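Putative silent information regulator 2 (Leishmania infantum, PDB 5OL0) probably removes acetyl groups from protein lysine side chains by consuming NAD+, as a zinc-containing class I sirtuin. Local coordinates at residues Ala48-Phe53 / Gly100-Thr105; Pro104-His109 / Asp285-Val290; Ile111-Asp116 / Glu301-Arg306; Ile215-Ser220 / Val240-Glu245. One frame throughout, in Å; residues are numbered along the deposited sequence.

Contact 2 is the hub of the set. It shares P104 and T105 with contact 1, where the loop of residues 100-105 turns into helix 106-116; the two centres are about 13 Å apart. Contact 3 uses the far end of that helix, about 11 Å from contact 2 between centres, and touches it through H109 packed on L303 and R306. Contact 4, about 12 Å from contact 2 between centres, meets it at I217 with C286 and at M242 with V290. Three of the contacts border the likely NAD+ site: contact 4 through G218 to S220 and N243 to E245, contact 2 through C286, and contact 1 through I50, whose side chain comes within about 3 Å of that of D129 at the nearest atoms.

Contact 1. Residues Ala48-Phe53 / Gly100-Thr105; sequences AGIPDF and GHFQPT
The F102 ring is sandwiched: I50 CG1 sits over the centre of one face, 3.6 Å from the ring centroid and 7° off the normal, a clean CH-pi contact, while H101 CD2 lies 3.5 Å above the plane on the opposite face. H101 in turn has F102 CE2 at the edge of its own imidazole, in plane. A water sits at the F102 edge, also in plane. Further round, the ring approaches backbone obliquely: A48 O is 3.4 Å from F102 CD1, and G49 O is 3.4 Å from F102 CE1. P51 CD comes against the tip, 3.7 Å from F102 CZ. Residues 49-53 are the GIPDF of the GIPDFR signature that sirtuins carry in their cofactor-binding loop, so F102 packs along the start of that motif. I50 offers CG1 because this branch is anti to the carbonyl carbon (chi1 -67°); its side chain also touches D129, a probable NAD+ residue. The water at the ring edge ties the two loops together, donating to A48 O at 2.8 Å and accepting from Q103 N at 2.9 Å. Beyond it, the methyl T105 CG2 abuts A48 N at 3.6 Å and the A48 side chain, which also reaches L131 of helix 131-134.

Contact 2. Residues Pro104-His109 / Asp285-Val290; sequences PTAVHH and DCQENV
Q287 crosses both T105 and V107 at about a right angle, bringing its amide to the first turn of helix 106-116. The bend that brings it there is at chi2 (-65°), with CG beside its own backbone N. Q287 OE1 accepts from V107 N at 2.9 Å. The bond has an N-H...O angle of 154° and arrives in the carbonyl plane, on a lone pair. T105, the N-cap residue, approaches the same donor from its own side: T105 OG1 is 3.2 Å from V107 N, a weak capping bond, and the hydroxyl also pairs with A44 O. One helix N-H is thus served by an N-cap and by a glutamine from a distant segment, and the partial positive charge of the helix start would suit the carbonyl oxygen. The second helix has its own cap: D285 OD1 accepts from Q287 N at 3.1 Å, met from above the carboxylate plane, so Q287 is itself held at its backbone. Beside the amide, V107 CG2 lies 3.8 Å from V290 CG2 and 4.0 Å from the sulfur SG of C286, a likely NAD+ residue. Helix 106-116 has helix 300-308 on A106 and H109, while V107 and C286, one from each helix, rest on I217 of strand 213-217.

Contact 3. Residues Ile111-Asp116 / Glu301-Arg306; sequences IRLLQD and EALAKR
R112 leaves its helix with CG anti to the backbone N and then bends at chi2 (63°), which brings its guanidinium to D116, one turn further along. R306 is also bent at chi2, with CG beside its backbone N, and so swings its own guanidinium across to meet it. The two flat groups stack, centres 4.4 Å apart and planes at 23°, with R306 NH1 over one face of R112, offset toward the rim. This pairing of like charges is probably eased by D116, which completes a salt-bridge network. D116 OD2 forms a salt bridge to R112 NE at 2.9 Å, of weak hydrogen-bond geometry, and a long one to R306 NH2 at 3.7 Å, its carboxylate nearly perpendicular to the R306 plane. R306 NH1 is tightly held among carbon atoms, 3.2 Å from R112 CG and 3.2 Å from L113 CD2, and no polar partner is modelled for it. L113 meets R306 tip to tip, and L113 CD1 lies 3.8 Å from L303 CB. The axes of segments 111-116 and 301-306 come within 10.5 Å and cross at 130°. I111 and Q115 pack on strand 120-125, and I111 and L114 on strand 36-40, so helix 106-116 lies between the parallel Rossmann-like sheet and helix 300-308, the last in the model.

Contact 4. Residues Ile215-Ser220 / Val240-Glu245; sequences IIIGTS and VVMNRE
Three backbone bonds join these parallel strands: V240 O takes I216 N at 2.8 Å, I216 O takes M242 N at 2.9 Å, and M242 O takes G218 N at 2.8 Å. All three donors come nearly along the C=O axis, in the alternating pattern of a regular parallel pair. Where the strands end and diverge, a water takes over. It accepts from T219 N at 2.9 Å and from N243 ND2 at 3.1 Å, and gives a weak bond back to I216 O, so that carbonyl has two partners. N243 has CG anti to its backbone N, and its amide is used at both ends: N243 ND2 faces the water and lies 3.0 Å from T219 O, while OD1 accepts from E245 N at 2.8 Å, in plane on a lone pair, closing an Asx turn. These bonds lie at the two strand ends, G218 to S220 and N243 to E245, which probably bind NAD+ as in other sirtuins. Side chains pair along the strands, I216 CD1 lying 4.0 Å from V241 CG2. Strands 213-217 and 239-242 are neighbours inside the six-stranded Rossmann-like sheet, with strand 36-40 beyond the first and strand 279-282 beyond the second; on the face of I217 and M242 lies helix 286-296.

Contact 1. Residues Ala48-Phe53 / Gly100-Thr105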
# COMPACT_ATOMS: atom_id res chain seq x y z
N ALA A 48 0.55 -9.54 -8.75
CA ALA A 48 0.39 -8.86 -10.01
C ALA A 48 1.62 -8.96 -10.90
O ALA A 48 1.55 -8.57 -12.06
CB ALA A 48 -0.00 -7.43 -9.81
N GLY A 49 2.74 -9.43 -10.35
CA GLY A 49 4.00 -9.55 -11.11
C GLY A 49 4.87 -8.37 -10.85
O GLY A 49 5.72 -8.09 -11.63
N ILE A 50 4.69 -7.64 -9.76
CA ILE A 50 5.54 -6.46 -9.57
C ILE A 50 6.96 -6.93 -9.20
O ILE A 50 7.07 -7.80 -8.38
CB ILE A 50 4.87 -5.50 -8.61
CG1 ILE A 50 3.61 -4.99 -9.36
CG2 ILE A 50 5.80 -4.35 -8.21
CD1 ILE A 50 2.83 -3.95 -8.64
N PRO A 51 8.01 -6.44 -9.93
CA PRO A 51 9.43 -6.73 -9.62
C PRO A 51 9.82 -6.36 -8.18
O PRO A 51 9.80 -5.17 -7.83
CB PRO A 51 10.22 -5.82 -10.62
CG PRO A 51 9.28 -5.53 -11.74
CD PRO A 51 7.89 -5.59 -11.16
N ASP A 52 10.13 -7.38 -7.35
CA ASP A 52 10.76 -7.17 -6.02
C ASP A 52 12.22 -6.66 -6.10
O ASP A 52 13.10 -7.37 -6.62
CB ASP A 52 10.74 -8.45 -5.20
CG ASP A 52 10.94 -8.21 -3.72
OD1 ASP A 52 11.71 -7.30 -3.31
OD2 ASP A 52 10.30 -8.93 -2.95
N PHE A 53 12.46 -5.46 -5.54
CA PHE A 53 13.80 -4.86 -5.40
C PHE A 53 14.84 -5.88 -4.96
O PHE A 53 15.99 -5.85 -5.39
CB PHE A 53 13.89 -3.78 -4.26
CG PHE A 53 12.90 -2.66 -4.32
CD1 PHE A 53 12.83 -1.82 -5.44
CD2 PHE A 53 12.09 -2.39 -3.21
CE1 PHE A 53 11.91 -0.77 -5.46
CE2 PHE A 53 11.17 -1.34 -3.23
CZ PHE A 53 11.08 -0.54 -4.36
N GLY A 100 -1.81 1.15 -16.23
CA GLY A 100 -2.32 0.45 -17.36
C GLY A 100 -1.49 -0.77 -17.70
O GLY A 100 -1.90 -1.52 -18.61
N HIS A 101 -0.34 -0.96 -17.07
CA HIS A 101 0.42 -2.25 -17.25
C HIS A 101 0.00 -3.38 -16.29
O HIS A 101 -0.59 -4.38 -16.68
CB HIS A 101 1.93 -2.02 -17.18
CG HIS A 101 2.73 -3.27 -17.28
ND1 HIS A 101 2.77 -4.03 -18.43
CD2 HIS A 101 3.48 -3.93 -16.37
CE1 HIS A 101 3.55 -5.09 -18.23
NE2 HIS A 101 3.98 -5.06 -16.98
N PHE A 102 0.30 -3.24 -15.01
CA PHE A 102 -0.12 -4.25 -14.08
C PHE A 102 -1.65 -4.20 -13.87
O PHE A 102 -2.32 -3.16 -14.07
CB PHE A 102 0.63 -4.08 -12.74
CG PHE A 102 2.10 -4.30 -12.84
CD1 PHE A 102 2.58 -5.53 -13.20
CD2 PHE A 102 2.97 -3.29 -12.62
CE1 PHE A 102 3.92 -5.77 -13.28
CE2 PHE A 102 4.33 -3.50 -12.75
CZ PHE A 102 4.80 -4.74 -13.05
N GLN A 103 -2.19 -5.32 -13.47
CA GLN A 103 -3.62 -5.41 -13.20
C GLN A 103 -3.90 -5.74 -11.72
O GLN A 103 -3.11 -6.40 -11.08
CB GLN A 103 -4.18 -6.56 -14.02
CG GLN A 103 -3.99 -6.49 -15.53
CD GLN A 103 -4.53 -7.78 -16.16
OE1 GLN A 103 -5.60 -7.77 -16.74
NE2 GLN A 103 -3.83 -8.91 -15.96
N PRO A 104 -5.07 -5.38 -11.23
CA PRO A 104 -5.37 -5.66 -9.83
C PRO A 104 -5.43 -7.11 -9.49
O PRO A 104 -5.83 -7.90 -10.31
CB PRO A 104 -6.75 -5.04 -9.62
CG PRO A 104 -7.01 -4.18 -10.78
CD PRO A 104 -6.09 -4.55 -11.89
N THR A 105 -5.07 -7.41 -8.26
CA THR A 105 -5.11 -8.73 -7.67
C THR A 105 -6.45 -8.99 -6.96
O THR A 105 -7.30 -8.11 -6.85
CB THR A 105 -3.96 -8.97 -6.67
OG1 THR A 105 -4.22 -8.30 -5.43
CG2 THR A 105 -2.57 -8.59 -7.24
O HOH W 1 -0.54 -7.67 -13.62

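Contact 2. Residues Pro104-His109 / Asp285-Val290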
# COMPACT_ATOMS: atom_id res chain seq x y z
N PRO A 104 -5.07 -5.38 -11.23
CA PRO A 104 -5.37 -5.66 -9.83
C PRO A 104 -5.43 -7.11 -9.49
O PRO A 104 -5.83 -7.90 -10.31
CB PRO A 104 -6.75 -5.04 -9.62
CG PRO A 104 -7.01 -4.18 -10.78
CD PRO A 104 -6.09 -4.55 -11.89
N THR A 105 -5.07 -7.41 -8.26
CA THR A 105 -5.11 -8.73 -7.67
C THR A 105 -6.45 -8.99 -6.96
O THR A 105 -7.30 -8.11 -6.85
CB THR A 105 -3.96 -8.97 -6.67
OG1 THR A 105 -4.22 -8.30 -5.43
CG2 THR A 105 -2.57 -8.59 -7.24
N ALA A 106 -6.62 -10.22 -6.48
CA ALA A 106 -7.74 -10.59 -5.65
C ALA A 106 -7.88 -9.68 -4.41
O ALA A 106 -8.97 -9.22 -4.09
CB ALA A 106 -7.60 -12.05 -5.23
N VAL A 107 -6.77 -9.33 -3.76
CA VAL A 107 -6.85 -8.38 -2.64
C VAL A 107 -7.49 -7.05 -3.10
O VAL A 107 -8.36 -6.50 -2.42
CB VAL A 107 -5.43 -8.11 -2.08
CG1 VAL A 107 -5.40 -6.87 -1.19
CG2 VAL A 107 -4.89 -9.31 -1.30
N HIS A 108 -7.00 -6.51 -4.20
CA HIS A 108 -7.48 -5.23 -4.70
C HIS A 108 -9.01 -5.21 -5.04
O HIS A 108 -9.80 -4.23 -4.72
CB HIS A 108 -6.63 -4.76 -5.89
CG HIS A 108 -5.16 -4.62 -5.59
ND1 HIS A 108 -4.64 -3.50 -4.96
CD2 HIS A 108 -4.10 -5.42 -5.84
CE1 HIS A 108 -3.33 -3.65 -4.84
NE2 HIS A 108 -2.98 -4.79 -5.37
N HIS A 109 -9.43 -6.25 -5.74
CA HIS A 109 -10.83 -6.45 -6.05
C HIS A 109 -11.64 -6.63 -4.76
O HIS A 109 -12.74 -6.15 -4.67
CB HIS A 109 -11.02 -7.67 -6.97
CG HIS A 109 -10.52 -7.44 -8.36
ND1 HIS A 109 -10.97 -6.39 -9.12
CD2 HIS A 109 -9.62 -8.11 -9.11
CE1 HIS A 109 -10.37 -6.43 -10.29
NE2 HIS A 109 -9.57 -7.48 -10.32
N ASP A 285 -0.26 -16.89 1.59
CA ASP A 285 -0.52 -16.00 0.50
C ASP A 285 -1.79 -15.20 0.81
O ASP A 285 -2.92 -15.76 0.93
CB ASP A 285 -0.76 -16.83 -0.75
CG ASP A 285 -0.88 -15.99 -2.01
OD1 ASP A 285 -0.77 -14.73 -2.02
OD2 ASP A 285 -1.13 -16.63 -3.03
N CYS A 286 -1.60 -13.89 0.89
CA CYS A 286 -2.70 -12.96 1.19
C CYS A 286 -3.80 -13.06 0.10
O CYS A 286 -4.99 -12.90 0.43
CB CYS A 286 -2.15 -11.56 1.37
SG CYS A 286 -1.40 -10.84 -0.13
N GLN A 287 -3.44 -13.45 -1.13
CA GLN A 287 -4.42 -13.58 -2.17
C GLN A 287 -5.37 -14.75 -1.82
O GLN A 287 -6.59 -14.60 -1.93
CB GLN A 287 -3.77 -13.77 -3.56
CG GLN A 287 -2.80 -12.68 -3.93
CD GLN A 287 -3.42 -11.32 -4.10
OE1 GLN A 287 -4.63 -11.18 -4.37
NE2 GLN A 287 -2.58 -10.32 -4.06
N GLU A 288 -4.82 -15.88 -1.37
CA GLU A 288 -5.63 -17.01 -0.94
C GLU A 288 -6.45 -16.69 0.29
O GLU A 288 -7.56 -17.07 0.39
CB GLU A 288 -4.78 -18.23 -0.56
CG GLU A 288 -4.23 -19.05 -1.71
CD GLU A 288 -3.27 -20.14 -1.21
OE1 GLU A 288 -3.59 -20.77 -0.17
OE2 GLU A 288 -2.19 -20.34 -1.84
N ASN A 289 -5.87 -16.01 1.26
CA ASN A 289 -6.60 -15.68 2.47
C ASN A 289 -7.77 -14.76 2.21
O ASN A 289 -8.82 -14.96 2.81
CB ASN A 289 -5.69 -15.07 3.52
CG ASN A 289 -4.72 -16.10 4.10
OD1 ASN A 289 -5.08 -17.24 4.26
ND2 ASN A 289 -3.51 -15.69 4.41
N VAL A 290 -7.63 -13.84 1.27
CA VAL A 290 -8.73 -12.93 0.96
C VAL A 290 -9.83 -13.70 0.27
O VAL A 290 -11.00 -13.43 0.51
CB VAL A 290 -8.23 -11.75 0.14
CG1 VAL A 290 -9.28 -11.04 -0.61
CG2 VAL A 290 -7.51 -10.76 1.07

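Contact 3. Residues Ile111-Asp116 / Glu301-Arg306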
# COMPACT_ATOMS: atom_id res chain seq x y z
N ILE A 111 -11.14 -5.29 -1.85
CA ILE A 111 -11.36 -4.04 -1.23
C ILE A 111 -12.49 -3.27 -1.95
O ILE A 111 -13.28 -2.55 -1.34
CB ILE A 111 -10.00 -3.22 -1.21
CG1 ILE A 111 -8.95 -3.92 -0.36
CG2 ILE A 111 -10.26 -1.83 -0.69
CD1 ILE A 111 -7.55 -3.33 -0.47
N ARG A 112 -12.48 -3.32 -3.28
CA ARG A 112 -13.56 -2.80 -4.02
C ARG A 112 -14.89 -3.41 -3.56
O ARG A 112 -15.89 -2.69 -3.41
CB ARG A 112 -13.34 -3.04 -5.49
CG ARG A 112 -14.54 -2.84 -6.41
CD ARG A 112 -15.00 -1.43 -6.37
NE ARG A 112 -16.16 -1.18 -7.22
CZ ARG A 112 -16.17 -1.13 -8.58
NH1 ARG A 112 -17.30 -0.83 -9.22
NH2 ARG A 112 -15.10 -1.39 -9.33
N LEU A 113 -14.93 -4.72 -3.39
CA LEU A 113 -16.17 -5.33 -2.86
C LEU A 113 -16.54 -4.79 -1.49
O LEU A 113 -17.72 -4.55 -1.27
CB LEU A 113 -16.07 -6.82 -2.77
CG LEU A 113 -15.85 -7.53 -4.10
CD1 LEU A 113 -15.86 -9.03 -3.80
CD2 LEU A 113 -16.84 -7.15 -5.19
N LEU A 114 -15.57 -4.58 -0.58
CA LEU A 114 -15.94 -4.02 0.71
C LEU A 114 -16.60 -2.66 0.50
O LEU A 114 -17.55 -2.34 1.17
CB LEU A 114 -14.76 -3.85 1.65
CG LEU A 114 -14.10 -5.17 2.09
CD1 LEU A 114 -12.87 -4.90 2.97
CD2 LEU A 114 -15.11 -6.05 2.83
N GLN A 115 -16.11 -1.87 -0.44
CA GLN A 115 -16.68 -0.56 -0.69
C GLN A 115 -18.10 -0.69 -1.17
O GLN A 115 -19.00 -0.04 -0.67
CB GLN A 115 -15.88 0.18 -1.74
CG GLN A 115 -16.54 1.40 -2.38
CD GLN A 115 -15.62 1.91 -3.46
OE1 GLN A 115 -14.52 2.41 -3.19
NE2 GLN A 115 -16.02 1.70 -4.70
N ASP A 116 -18.28 -1.54 -2.15
CA ASP A 116 -19.64 -1.75 -2.69
C ASP A 116 -20.64 -2.33 -1.69
O ASP A 116 -21.83 -2.09 -1.84
CB ASP A 116 -19.60 -2.56 -3.96
CG ASP A 116 -18.85 -1.81 -5.08
OD1 ASP A 116 -18.57 -0.60 -4.95
OD2 ASP A 116 -18.49 -2.44 -6.09
N GLU A 301 -18.95 -15.15 -5.17
CA GLU A 301 -19.35 -14.97 -6.57
C GLU A 301 -18.98 -13.63 -7.09
O GLU A 301 -18.54 -13.54 -8.19
CB GLU A 301 -20.83 -15.22 -6.80
CG GLU A 301 -21.22 -16.68 -6.67
CD GLU A 301 -20.43 -17.58 -7.61
OE1 GLU A 301 -20.41 -17.32 -8.82
OE2 GLU A 301 -19.79 -18.54 -7.13
N ALA A 302 -19.18 -12.57 -6.31
CA ALA A 302 -18.81 -11.24 -6.76
C ALA A 302 -17.31 -11.11 -7.02
O ALA A 302 -16.88 -10.49 -8.02
CB ALA A 302 -19.29 -10.21 -5.77
N LEU A 303 -16.51 -11.79 -6.20
CA LEU A 303 -15.06 -11.75 -6.34
C LEU A 303 -14.56 -12.50 -7.54
O LEU A 303 -13.65 -12.03 -8.18
CB LEU A 303 -14.31 -12.29 -5.09
CG LEU A 303 -12.78 -12.20 -5.09
CD1 LEU A 303 -12.23 -10.76 -5.25
CD2 LEU A 303 -12.27 -12.78 -3.78
N ALA A 304 -15.11 -13.70 -7.80
CA ALA A 304 -14.67 -14.53 -8.95
C ALA A 304 -15.05 -13.77 -10.23
O ALA A 304 -14.28 -13.69 -11.17
CB ALA A 304 -15.31 -15.91 -8.92
N LYS A 305 -16.18 -13.10 -10.20
CA LYS A 305 -16.61 -12.31 -11.31
C LYS A 305 -15.69 -11.11 -11.56
O LYS A 305 -15.45 -10.77 -12.72
CB LYS A 305 -18.03 -11.81 -11.08
CG LYS A 305 -18.57 -10.99 -12.25
CD LYS A 305 -20.05 -10.67 -12.12
CE LYS A 305 -20.53 -9.89 -13.34
NZ LYS A 305 -21.65 -8.99 -12.95
N ARG A 306 -15.18 -10.44 -10.52
CA ARG A 306 -14.24 -9.34 -10.78
C ARG A 306 -12.91 -9.86 -11.30
O ARG A 306 -12.26 -9.27 -12.18
CB ARG A 306 -13.95 -8.52 -9.53
CG ARG A 306 -15.09 -7.70 -9.06
CD ARG A 306 -15.27 -6.47 -9.90
NE ARG A 306 -16.64 -5.99 -9.78
CZ ARG A 306 -17.17 -5.40 -8.71
NH1 ARG A 306 -16.45 -5.16 -7.61
NH2 ARG A 306 -18.45 -5.02 -8.73

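Contact 4. Residues Ile215-Ser220 / Val240-Glu245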
# COMPACT_ATOMS: atom_id res chain seq x y z
N ILE A 215 -7.60 -4.29 8.73
CA ILE A 215 -7.08 -5.43 8.01
C ILE A 215 -5.90 -4.86 7.29
O ILE A 215 -6.02 -3.87 6.54
CB ILE A 215 -8.08 -5.97 6.96
CG1 ILE A 215 -9.42 -6.37 7.62
CG2 ILE A 215 -7.48 -7.15 6.21
CD1 ILE A 215 -10.46 -6.89 6.62
N ILE A 216 -4.74 -5.48 7.53
CA ILE A 216 -3.45 -4.91 7.19
C ILE A 216 -2.80 -5.94 6.30
O ILE A 216 -2.43 -7.03 6.78
CB ILE A 216 -2.61 -4.73 8.47
CG1 ILE A 216 -3.35 -3.85 9.45
CG2 ILE A 216 -1.16 -4.25 8.17
CD1 ILE A 216 -2.75 -3.84 10.87
N ILE A 217 -2.70 -5.65 5.00
CA ILE A 217 -2.32 -6.68 4.04
C ILE A 217 -1.00 -6.38 3.38
O ILE A 217 -0.88 -5.47 2.49
CB ILE A 217 -3.37 -6.85 2.93
CG1 ILE A 217 -4.77 -6.93 3.57
CG2 ILE A 217 -2.95 -8.05 2.05
CD1 ILE A 217 -5.93 -7.07 2.62
N GLY A 218 0.00 -7.19 3.77
CA GLY A 218 1.26 -7.17 3.06
C GLY A 218 2.12 -5.96 3.31
O GLY A 218 2.94 -5.60 2.48
N THR A 219 1.93 -5.31 4.45
CA THR A 219 2.67 -4.09 4.75
C THR A 219 3.86 -4.32 5.68
O THR A 219 3.85 -5.24 6.49
CB THR A 219 1.81 -3.05 5.47
OG1 THR A 219 2.65 -1.91 5.68
CG2 THR A 219 1.45 -3.49 6.88
N SER A 220 4.78 -3.36 5.71
CA SER A 220 5.98 -3.55 6.54
C SER A 220 5.92 -3.09 8.02
O SER A 220 6.58 -3.70 8.90
CB SER A 220 7.21 -2.91 5.82
OG SER A 220 7.11 -1.50 5.68
N VAL A 240 -6.25 -7.33 11.93
CA VAL A 240 -6.01 -8.56 11.22
C VAL A 240 -4.80 -8.30 10.36
O VAL A 240 -4.81 -7.38 9.54
CB VAL A 240 -7.25 -8.93 10.33
CG1 VAL A 240 -6.94 -10.09 9.43
CG2 VAL A 240 -8.42 -9.32 11.22
N VAL A 241 -3.74 -9.08 10.52
CA VAL A 241 -2.53 -8.85 9.72
C VAL A 241 -2.40 -10.05 8.82
O VAL A 241 -2.39 -11.18 9.32
CB VAL A 241 -1.27 -8.68 10.58
CG1 VAL A 241 -0.07 -8.44 9.68
CG2 VAL A 241 -1.47 -7.52 11.57
N MET A 242 -2.41 -9.81 7.51
CA MET A 242 -2.06 -10.83 6.49
C MET A 242 -0.68 -10.57 5.93
O MET A 242 -0.48 -9.62 5.16
CB MET A 242 -3.08 -10.85 5.36
CG MET A 242 -4.51 -11.07 5.79
SD MET A 242 -5.66 -11.09 4.38
CE MET A 242 -7.11 -11.65 5.25
N ASN A 243 0.29 -11.41 6.30
CA ASN A 243 1.69 -11.12 5.94
C ASN A 243 2.46 -12.46 5.93
O ASN A 243 2.08 -13.37 6.65
CB ASN A 243 2.29 -10.11 6.93
CG ASN A 243 3.49 -9.35 6.35
OD1 ASN A 243 4.57 -9.90 6.26
ND2 ASN A 243 3.30 -8.09 5.95
N ARG A 244 3.48 -12.52 5.11
CA ARG A 244 4.45 -13.64 5.06
C ARG A 244 5.49 -13.57 6.17
O ARG A 244 6.33 -14.45 6.25
CB ARG A 244 5.25 -13.57 3.76
CG ARG A 244 4.43 -13.78 2.48
CD ARG A 244 4.07 -15.24 2.37
NE ARG A 244 3.69 -15.58 1.03
CZ ARG A 244 3.36 -16.79 0.60
NH1 ARG A 244 3.32 -17.84 1.42
NH2 ARG A 244 3.04 -16.97 -0.67
N GLU A 245 5.50 -12.48 6.94
CA GLU A 245 6.47 -12.27 8.03
C GLU A 245 5.75 -11.84 9.28
O GLU A 245 4.70 -11.18 9.19
CB GLU A 245 7.44 -11.11 7.69
CG GLU A 245 8.29 -11.26 6.47
CD GLU A 245 9.41 -10.24 6.47
OE1 GLU A 245 9.13 -9.05 6.24
OE2 GLU A 245 10.57 -10.59 6.74
O HOH W 2 0.63 -6.72 6.62